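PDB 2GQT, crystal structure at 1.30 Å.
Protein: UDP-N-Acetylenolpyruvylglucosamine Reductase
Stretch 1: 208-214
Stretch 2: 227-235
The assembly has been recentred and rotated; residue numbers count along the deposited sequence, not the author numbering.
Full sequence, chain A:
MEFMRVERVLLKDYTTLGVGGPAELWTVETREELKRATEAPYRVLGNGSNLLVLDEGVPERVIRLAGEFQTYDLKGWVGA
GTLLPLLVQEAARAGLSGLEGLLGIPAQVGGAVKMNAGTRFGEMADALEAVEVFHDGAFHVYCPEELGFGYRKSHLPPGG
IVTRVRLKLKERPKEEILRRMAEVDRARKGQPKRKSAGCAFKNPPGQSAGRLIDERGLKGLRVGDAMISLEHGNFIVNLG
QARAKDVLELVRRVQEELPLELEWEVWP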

# COMPACT_ATOMS: atom_id res chain seq x y z
N SER A 208 -3.72 -19.49 -8.80
CA SER A 208 -2.71 -18.74 -8.06
C SER A 208 -1.63 -18.21 -8.99
O SER A 208 -0.96 -18.99 -9.67
CB SER A 208 -2.07 -19.62 -6.98
OG SER A 208 -0.85 -19.06 -6.52
N ALA A 209 -1.45 -16.89 -9.00
CA ALA A 209 -0.44 -16.24 -9.85
C ALA A 209 0.98 -16.77 -9.58
O ALA A 209 1.68 -17.15 -10.52
CB ALA A 209 -0.49 -14.73 -9.68
N GLY A 210 1.38 -16.82 -8.32
CA GLY A 210 2.71 -17.30 -7.95
C GLY A 210 2.97 -18.72 -8.40
O GLY A 210 4.02 -19.02 -8.98
N ARG A 211 2.01 -19.61 -8.14
CA ARG A 211 2.11 -21.01 -8.53
C ARG A 211 2.11 -21.16 -10.05
O ARG A 211 2.91 -21.94 -10.59
CB ARG A 211 0.99 -21.84 -7.90
CG ARG A 211 1.34 -23.30 -7.70
CD ARG A 211 0.32 -24.02 -6.81
NE ARG A 211 0.09 -23.30 -5.56
CZ ARG A 211 -1.09 -22.83 -5.17
NH1 ARG A 211 -2.18 -23.01 -5.92
NH2 ARG A 211 -1.20 -22.19 -4.02
N LEU A 212 1.25 -20.42 -10.74
CA LEU A 212 1.20 -20.45 -12.21
C LEU A 212 2.53 -20.01 -12.82
O LEU A 212 3.05 -20.67 -13.71
CB LEU A 212 0.06 -19.58 -12.78
CG LEU A 212 -1.38 -20.09 -12.71
CD1 LEU A 212 -2.35 -18.96 -13.04
CD2 LEU A 212 -1.62 -21.29 -13.63
N ILE A 213 3.07 -18.91 -12.31
CA ILE A 213 4.34 -18.38 -12.80
C ILE A 213 5.47 -19.38 -12.54
O ILE A 213 6.28 -19.64 -13.43
CB ILE A 213 4.63 -16.98 -12.20
CG1 ILE A 213 3.62 -15.96 -12.75
CG2 ILE A 213 6.06 -16.53 -12.49
CD1 ILE A 213 3.53 -14.65 -11.95
N ASP A 214 5.49 -19.96 -11.34
CA ASP A 214 6.43 -21.02 -10.97
C ASP A 214 6.37 -22.21 -11.94
O ASP A 214 7.40 -22.62 -12.48
CB ASP A 214 6.19 -21.49 -9.53
CG ASP A 214 7.37 -22.29 -8.95
OD1 ASP A 214 7.22 -22.79 -7.81
OD2 ASP A 214 8.43 -22.41 -9.60
N MET A 227 13.95 -8.71 -12.02
CA MET A 227 13.94 -10.17 -12.12
C MET A 227 12.73 -10.75 -11.42
O MET A 227 12.33 -10.25 -10.38
CB MET A 227 15.23 -10.76 -11.51
CG MET A 227 15.38 -12.26 -11.75
SD MET A 227 16.86 -12.97 -11.05
CE MET A 227 16.45 -12.90 -9.32
N ILE A 228 12.14 -11.80 -12.00
CA ILE A 228 11.14 -12.59 -11.28
C ILE A 228 11.87 -13.34 -10.17
O ILE A 228 12.80 -14.12 -10.44
CB ILE A 228 10.38 -13.55 -12.21
CG1 ILE A 228 9.67 -12.76 -13.32
CG2 ILE A 228 9.38 -14.37 -11.41
CD1 ILE A 228 8.89 -13.60 -14.32
N SER A 229 11.46 -13.08 -8.93
CA SER A 229 12.13 -13.63 -7.76
C SER A 229 12.32 -15.14 -7.84
O SER A 229 11.42 -15.87 -8.26
CB SER A 229 11.33 -13.28 -6.51
OG SER A 229 11.84 -13.97 -5.39
N LEU A 230 13.50 -15.59 -7.42
CA LEU A 230 13.77 -17.02 -7.30
C LEU A 230 13.04 -17.65 -6.10
O LEU A 230 12.95 -18.87 -6.00
CB LEU A 230 15.28 -17.27 -7.20
CG LEU A 230 16.17 -16.91 -8.40
CD1 LEU A 230 17.64 -17.02 -8.01
CD2 LEU A 230 15.86 -17.79 -9.61
N GLU A 231 12.52 -16.81 -5.20
CA GLU A 231 11.85 -17.26 -3.98
C GLU A 231 10.33 -17.39 -4.12
O GLU A 231 9.70 -18.20 -3.43
CB GLU A 231 12.15 -16.31 -2.82
CG GLU A 231 13.59 -16.29 -2.35
CD GLU A 231 13.85 -15.13 -1.41
OE1 GLU A 231 13.61 -15.28 -0.19
OE2 GLU A 231 14.28 -14.06 -1.89
N HIS A 232 9.74 -16.58 -5.00
CA HIS A 232 8.29 -16.51 -5.15
C HIS A 232 7.94 -15.93 -6.51
O HIS A 232 8.35 -14.81 -6.83
CB HIS A 232 7.70 -15.63 -4.04
CG HIS A 232 6.22 -15.77 -3.87
ND1 HIS A 232 5.31 -15.49 -4.88
CD2 HIS A 232 5.49 -16.13 -2.79
CE1 HIS A 232 4.09 -15.68 -4.42
NE2 HIS A 232 4.16 -16.07 -3.16
N GLY A 233 7.18 -16.69 -7.30
CA GLY A 233 6.87 -16.32 -8.68
C GLY A 233 6.11 -15.03 -8.88
O GLY A 233 6.24 -14.39 -9.93
N ASN A 234 5.34 -14.63 -7.87
CA ASN A 234 4.53 -13.41 -7.97
C ASN A 234 5.24 -12.16 -7.45
O ASN A 234 4.60 -11.14 -7.16
CB ASN A 234 3.17 -13.59 -7.28
CG ASN A 234 2.09 -12.69 -7.88
OD1 ASN A 234 2.26 -12.13 -8.96
ND2 ASN A 234 0.98 -12.54 -7.16
N PHE A 235 6.56 -12.22 -7.32
CA PHE A 235 7.34 -11.06 -6.94
C PHE A 235 8.37 -10.72 -8.01
O PHE A 235 9.14 -11.58 -8.45
CB PHE A 235 8.01 -11.27 -5.58
CG PHE A 235 7.06 -11.22 -4.43
CD1 PHE A 235 6.26 -12.32 -4.12
CD2 PHE A 235 6.94 -10.07 -3.65
CE1 PHE A 235 5.36 -12.27 -3.06
CE2 PHE A 235 6.05 -10.03 -2.57
CZ PHE A 235 5.26 -11.13 -2.28
O HOH W 1 0.53 -15.55 -5.69
O HOH W 2 6.06 -19.28 -6.29

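The first turns of a helix, Ala 209 to Asp 214, pack against a looped segment that leaves a strand at Ile 228 and closes in a type I turn from His 232 to Phe 235. No direct hydrogen bond crosses between them. The contact buries 251 Å², by van der Waals packing, and two waters bridge the stretches; the backbones come close where Gly 210 faces Gly 233 and Asn 234.

Gly 210 CA lies 4.3 Å from Asn 234 CA and 3.7 Å from Asn 234 N. An ideal CB on Gly 210 would fall 2.8 Å from His 232 CE1, a clash. Gly 233 is constrained too: its CA sits 3.9 Å from Gly 210 O, and an ideal CB there would come within 2.6 Å of that same oxygen. Neither position, as the backbones stand, has room for a side chain.

The imidazole beside Gly 210 is also bonded within the turn. His 232 directs its CA-to-CB bond away from the helix, yet chi1 of -165° (t) and chi2 of -60° bring the ring back, so that CE1 lies 4.1 Å from Gly 210 CA, in an oblique approach. The same conformation lets ND1 accept from Asn 234 N at 3.1 Å (N-H...acceptor angle 155°), while His 232 O accepts from Phe 235 N at 3.2 Å across the turn. Because ND1 is an acceptor here, that nitrogen must be unprotonated in this contact.

Ile 213 points toward the loop with chi1 -68° (m) and chi2 163° (t). Its CG2 reaches 3.3 Å from Gly 233 O, a close contact without a hydrogen bond, and 4.1 Å from Ile 228 CG2, an apolar pairing of two m,t isoleucines. Its CD1 lies 4.1 Å from Asn 234 OD1. Asn 234, with chi1 -153° (t) and chi2 15°, sets its amide alongside the helix: ND2 is 3.6 Å from Ala 209 CB. The amide's polar atoms are satisfied by bonds elsewhere in the structure.

Water 1 accepts from Gly 210 N at 3.0 Å and, weakly, from Asn 234 ND2 at 3.4 Å. Water 2 accepts from Gly 233 N at 3.0 Å and donates weakly to Gly 210 O at 3.4 Å.

Two t serines organise the separate backbones. Ser 208 (chi1 163°) caps the helix, its OG accepting weakly from Arg 211 N at 3.3 Å. Ser 229 (chi1 170°) places OG to accept from Glu 231 N at 2.9 Å, while its own N donates to Phe 235 O at 2.8 Å, drawing the loop's ends together.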